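Local coordinates for protein fimbrial subunit type 1 (Actinomyces oris, PDB 3UXF) that serves as the major structural subunit of the bacterium's type 1 fimbriae, the pili it displays on its cell surface, at residues A41-T53 and W170-L182. Sequence-based numbering, arbitrary orientation.
Sequences AATTLTVHKCEQT and WNYNVHVYPKNTL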
# COMPACT_ATOMS: atom_id res chain seq x y z
N ALA A 41 18.15 -30.59 31.28
CA ALA A 41 18.91 -29.96 30.20
C ALA A 41 18.75 -28.46 30.22
O ALA A 41 17.68 -27.95 30.54
CB ALA A 41 18.48 -30.49 28.84
N ALA A 42 19.83 -27.76 29.86
CA ALA A 42 19.72 -26.32 29.55
C ALA A 42 18.92 -26.20 28.27
O ALA A 42 19.04 -27.03 27.37
CB ALA A 42 21.10 -25.69 29.37
N THR A 43 18.11 -25.14 28.20
CA THR A 43 17.31 -24.89 27.00
C THR A 43 17.35 -23.42 26.65
O THR A 43 17.58 -22.58 27.51
CB THR A 43 15.83 -25.25 27.21
OG1 THR A 43 15.34 -24.64 28.41
CG2 THR A 43 15.61 -26.79 27.27
N THR A 44 17.09 -23.11 25.37
CA THR A 44 16.81 -21.72 24.99
C THR A 44 15.72 -21.73 23.93
O THR A 44 15.53 -22.74 23.24
CB THR A 44 18.05 -20.95 24.43
OG1 THR A 44 18.54 -21.61 23.28
CG2 THR A 44 19.20 -20.88 25.48
N LEU A 45 15.01 -20.60 23.82
CA LEU A 45 13.99 -20.44 22.78
C LEU A 45 14.25 -19.09 22.13
O LEU A 45 14.21 -18.10 22.83
CB LEU A 45 12.59 -20.46 23.40
CG LEU A 45 11.49 -20.08 22.39
CD1 LEU A 45 11.46 -21.04 21.21
CD2 LEU A 45 10.13 -20.01 23.11
N THR A 46 14.48 -19.06 20.82
CA THR A 46 14.79 -17.80 20.14
C THR A 46 13.71 -17.57 19.11
O THR A 46 13.54 -18.36 18.19
CB THR A 46 16.15 -17.88 19.45
OG1 THR A 46 17.15 -18.11 20.46
CG2 THR A 46 16.50 -16.54 18.76
N VAL A 47 12.93 -16.51 19.29
CA VAL A 47 11.84 -16.17 18.36
C VAL A 47 12.34 -15.07 17.42
O VAL A 47 12.85 -14.06 17.90
CB VAL A 47 10.62 -15.68 19.17
CG1 VAL A 47 9.38 -15.39 18.26
CG2 VAL A 47 10.24 -16.72 20.24
N HIS A 48 12.25 -15.30 16.11
CA HIS A 48 12.75 -14.35 15.11
C HIS A 48 11.55 -13.56 14.57
O HIS A 48 10.68 -14.13 13.92
CB HIS A 48 13.39 -15.12 13.97
CG HIS A 48 14.66 -15.83 14.36
ND1 HIS A 48 15.91 -15.43 13.92
CD2 HIS A 48 14.87 -16.91 15.16
CE1 HIS A 48 16.83 -16.23 14.43
NE2 HIS A 48 16.23 -17.13 15.18
N LYS A 49 11.50 -12.26 14.88
CA LYS A 49 10.39 -11.41 14.44
C LYS A 49 10.82 -10.65 13.18
O LYS A 49 11.81 -9.91 13.19
CB LYS A 49 10.00 -10.44 15.56
CG LYS A 49 8.87 -9.45 15.14
CD LYS A 49 7.53 -10.17 14.97
CE LYS A 49 6.46 -9.16 14.44
NZ LYS A 49 5.15 -9.83 14.37
N CYS A 50 10.07 -10.88 12.10
CA CYS A 50 10.40 -10.37 10.77
C CYS A 50 9.19 -9.65 10.20
O CYS A 50 8.06 -10.00 10.48
CB CYS A 50 10.76 -11.54 9.85
SG CYS A 50 12.10 -12.61 10.49
N GLU A 51 9.43 -8.64 9.36
CA GLU A 51 8.32 -7.87 8.78
C GLU A 51 7.43 -8.73 7.89
O GLU A 51 6.21 -8.58 7.92
CB GLU A 51 8.86 -6.70 7.95
CG GLU A 51 9.49 -5.62 8.74
CD GLU A 51 9.69 -4.33 7.92
OE1 GLU A 51 9.23 -4.29 6.75
OE2 GLU A 51 10.29 -3.36 8.43
N GLN A 52 8.06 -9.59 7.09
CA GLN A 52 7.39 -10.47 6.14
C GLN A 52 7.58 -11.93 6.47
O GLN A 52 8.67 -12.36 6.86
CB GLN A 52 7.94 -10.24 4.72
CG GLN A 52 7.56 -8.91 4.13
CD GLN A 52 6.06 -8.71 4.11
OE1 GLN A 52 5.57 -7.62 4.42
NE2 GLN A 52 5.32 -9.76 3.75
N THR A 53 6.52 -12.71 6.30
CA THR A 53 6.59 -14.14 6.52
C THR A 53 5.83 -14.86 5.40
O THR A 53 6.29 -15.88 4.89
CB THR A 53 6.01 -14.50 7.90
OG1 THR A 53 4.60 -14.27 7.90
CG2 THR A 53 6.65 -13.65 8.99
N TRP A 170 17.96 -34.52 19.82
CA TRP A 170 16.98 -33.67 20.47
C TRP A 170 17.62 -32.29 20.44
O TRP A 170 18.77 -32.13 20.84
CB TRP A 170 16.77 -34.09 21.92
CG TRP A 170 15.78 -35.20 22.14
CD1 TRP A 170 16.04 -36.45 22.61
CD2 TRP A 170 14.36 -35.14 21.92
NE1 TRP A 170 14.88 -37.18 22.69
CE2 TRP A 170 13.84 -36.40 22.27
CE3 TRP A 170 13.48 -34.15 21.47
CZ2 TRP A 170 12.48 -36.70 22.18
CZ3 TRP A 170 12.14 -34.45 21.37
CH2 TRP A 170 11.65 -35.71 21.73
N ASN A 171 16.89 -31.29 19.96
CA ASN A 171 17.42 -29.93 19.91
C ASN A 171 16.86 -29.11 21.06
O ASN A 171 15.66 -28.85 21.11
CB ASN A 171 17.09 -29.28 18.57
CG ASN A 171 17.46 -27.81 18.52
OD1 ASN A 171 18.34 -27.36 19.25
ND2 ASN A 171 16.79 -27.06 17.66
N TYR A 172 17.73 -28.71 21.99
CA TYR A 172 17.30 -27.97 23.17
C TYR A 172 17.39 -26.46 23.01
O TYR A 172 17.00 -25.71 23.89
CB TYR A 172 18.11 -28.41 24.40
CG TYR A 172 17.87 -29.84 24.82
CD1 TYR A 172 16.96 -30.15 25.82
CD2 TYR A 172 18.57 -30.89 24.23
CE1 TYR A 172 16.75 -31.45 26.22
CE2 TYR A 172 18.36 -32.19 24.63
CZ TYR A 172 17.45 -32.47 25.62
OH TYR A 172 17.23 -33.77 26.01
N ASN A 173 17.92 -26.02 21.87
CA ASN A 173 18.04 -24.59 21.59
C ASN A 173 17.23 -24.31 20.34
O ASN A 173 17.74 -24.34 19.23
CB ASN A 173 19.51 -24.22 21.38
CG ASN A 173 20.35 -24.51 22.60
OD1 ASN A 173 21.17 -25.42 22.61
ND2 ASN A 173 20.14 -23.74 23.66
N VAL A 174 15.94 -24.09 20.55
CA VAL A 174 14.99 -23.98 19.46
C VAL A 174 14.85 -22.57 18.91
O VAL A 174 14.79 -21.60 19.66
CB VAL A 174 13.61 -24.51 19.89
CG1 VAL A 174 12.60 -24.36 18.77
CG2 VAL A 174 13.72 -25.97 20.32
N HIS A 175 14.80 -22.48 17.59
CA HIS A 175 14.61 -21.21 16.90
C HIS A 175 13.30 -21.29 16.15
O HIS A 175 13.04 -22.25 15.44
CB HIS A 175 15.75 -20.96 15.92
CG HIS A 175 17.04 -20.61 16.58
ND1 HIS A 175 17.55 -19.33 16.59
CD2 HIS A 175 17.93 -21.37 17.27
CE1 HIS A 175 18.69 -19.31 17.25
NE2 HIS A 175 18.95 -20.54 17.67
N VAL A 176 12.46 -20.27 16.32
CA VAL A 176 11.18 -20.24 15.64
C VAL A 176 10.98 -18.94 14.87
O VAL A 176 11.38 -17.87 15.32
CB VAL A 176 10.01 -20.46 16.62
CG1 VAL A 176 10.01 -21.89 17.13
CG2 VAL A 176 10.09 -19.49 17.77
N TYR A 177 10.37 -19.05 13.69
CA TYR A 177 10.08 -17.91 12.85
C TYR A 177 8.57 -17.83 12.67
O TYR A 177 8.02 -18.42 11.75
CB TYR A 177 10.76 -18.05 11.49
CG TYR A 177 12.27 -18.14 11.57
CD1 TYR A 177 13.07 -17.04 11.27
CD2 TYR A 177 12.90 -19.31 11.95
CE1 TYR A 177 14.44 -17.12 11.34
CE2 TYR A 177 14.27 -19.40 12.03
CZ TYR A 177 15.04 -18.30 11.72
OH TYR A 177 16.41 -18.38 11.80
N PRO A 178 7.91 -17.13 13.58
CA PRO A 178 6.44 -17.06 13.58
C PRO A 178 5.88 -16.40 12.33
O PRO A 178 6.53 -15.58 11.69
CB PRO A 178 6.13 -16.22 14.82
CG PRO A 178 7.36 -15.46 15.10
CD PRO A 178 8.50 -16.32 14.66
N LYS A 179 4.65 -16.77 12.00
CA LYS A 179 3.95 -16.26 10.83
C LYS A 179 3.10 -15.04 11.18
O LYS A 179 2.44 -15.01 12.21
CB LYS A 179 3.05 -17.38 10.27
CG LYS A 179 2.20 -16.97 9.05
CD LYS A 179 1.07 -17.98 8.75
CE LYS A 179 1.42 -18.90 7.58
NZ LYS A 179 1.76 -18.16 6.32
N ASN A 180 3.07 -14.06 10.27
CA ASN A 180 2.13 -12.96 10.43
C ASN A 180 0.66 -13.36 10.39
O ASN A 180 0.25 -14.18 9.56
CB ASN A 180 2.37 -11.95 9.32
CG ASN A 180 3.57 -11.08 9.56
OD1 ASN A 180 4.11 -11.03 10.67
ND2 ASN A 180 3.95 -10.32 8.54
N THR A 181 -0.14 -12.75 11.24
CA THR A 181 -1.57 -13.01 11.23
C THR A 181 -2.25 -12.42 10.01
O THR A 181 -3.35 -12.85 9.66
CB THR A 181 -2.27 -12.36 12.43
OG1 THR A 181 -1.90 -10.97 12.52
CG2 THR A 181 -1.86 -13.07 13.72
N LEU A 182 -1.62 -11.42 9.41
CA LEU A 182 -2.21 -10.76 8.23
C LEU A 182 -1.22 -10.77 7.11
O LEU A 182 -0.05 -10.44 7.31
CB LEU A 182 -2.56 -9.29 8.56
CG LEU A 182 -3.51 -9.08 9.74
CD1 LEU A 182 -3.69 -7.59 10.04
CD2 LEU A 182 -4.89 -9.73 9.50
O HOH W 1 17.39 -20.90 20.80
O HOH W 2 9.06 -14.74 11.48
O HOH W 3 5.67 -8.84 11.29
O HOH W 4 5.17 -12.21 12.71
O HOH W 5 7.63 -12.60 12.14
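Thr44 to Val47 pair in parallel with Asn173 to Val176. Backbone bonds run back and forth from Thr44 N to Tyr172 O at one end to His48 N to Val176 O at the other. The tight part is the apolar face. There Leu45 CD1 lies 4.0 Å from Val176 CG2, and Val47 CG2 meets the same methyl at 3.7 Å. Val176 chi1 of -70° sets CG2 between its own backbone N and carbonyl carbon, leaning toward the 41-53 chain. Val47 CG1 rests against the Pro178 ring. Ile81 and Phe79 of strand 78-84, with Val157 and Phe155 of strand 155-159, cover this face. Both strands belong to the opposite sheet of the beta sandwich of the N-terminal pilin domain; strand 44-48 lies inside the other sheet, between strands 125-128 and 170-176.

The other face is polar and more open. Asn173 ND2 gives a nearly straight bond to Thr44 OG1, 2.7 Å away and in the amide plane. A water joins Thr44 OG1, Thr46 OG1 and Val174 O. Thr46 CB sits over one face of the His175 ring. At the ring's edge, His175 ND1 and His48 NE2 share a hydrogen bond of 2.9 Å; either may donate. The His48 ring also makes an offset stack with Tyr177, planes at 22° and centroids 4.1 Å apart. Tyr177 OH is held by Asp66 N.

Past the strands the chains separate and waters enter. One bridges Lys49 NZ and Asn180 OD1; Lys49 NZ also forms a salt bridge with Glu142. Direct contact resumes where Asn180 ND2 donates to Glu51 O, from above the carbonyl plane. Thr53 OG1 accepts from Asn180 N at 2.8 Å. Just before Glu51, Cys50 is disulfide-bonded to Cys71.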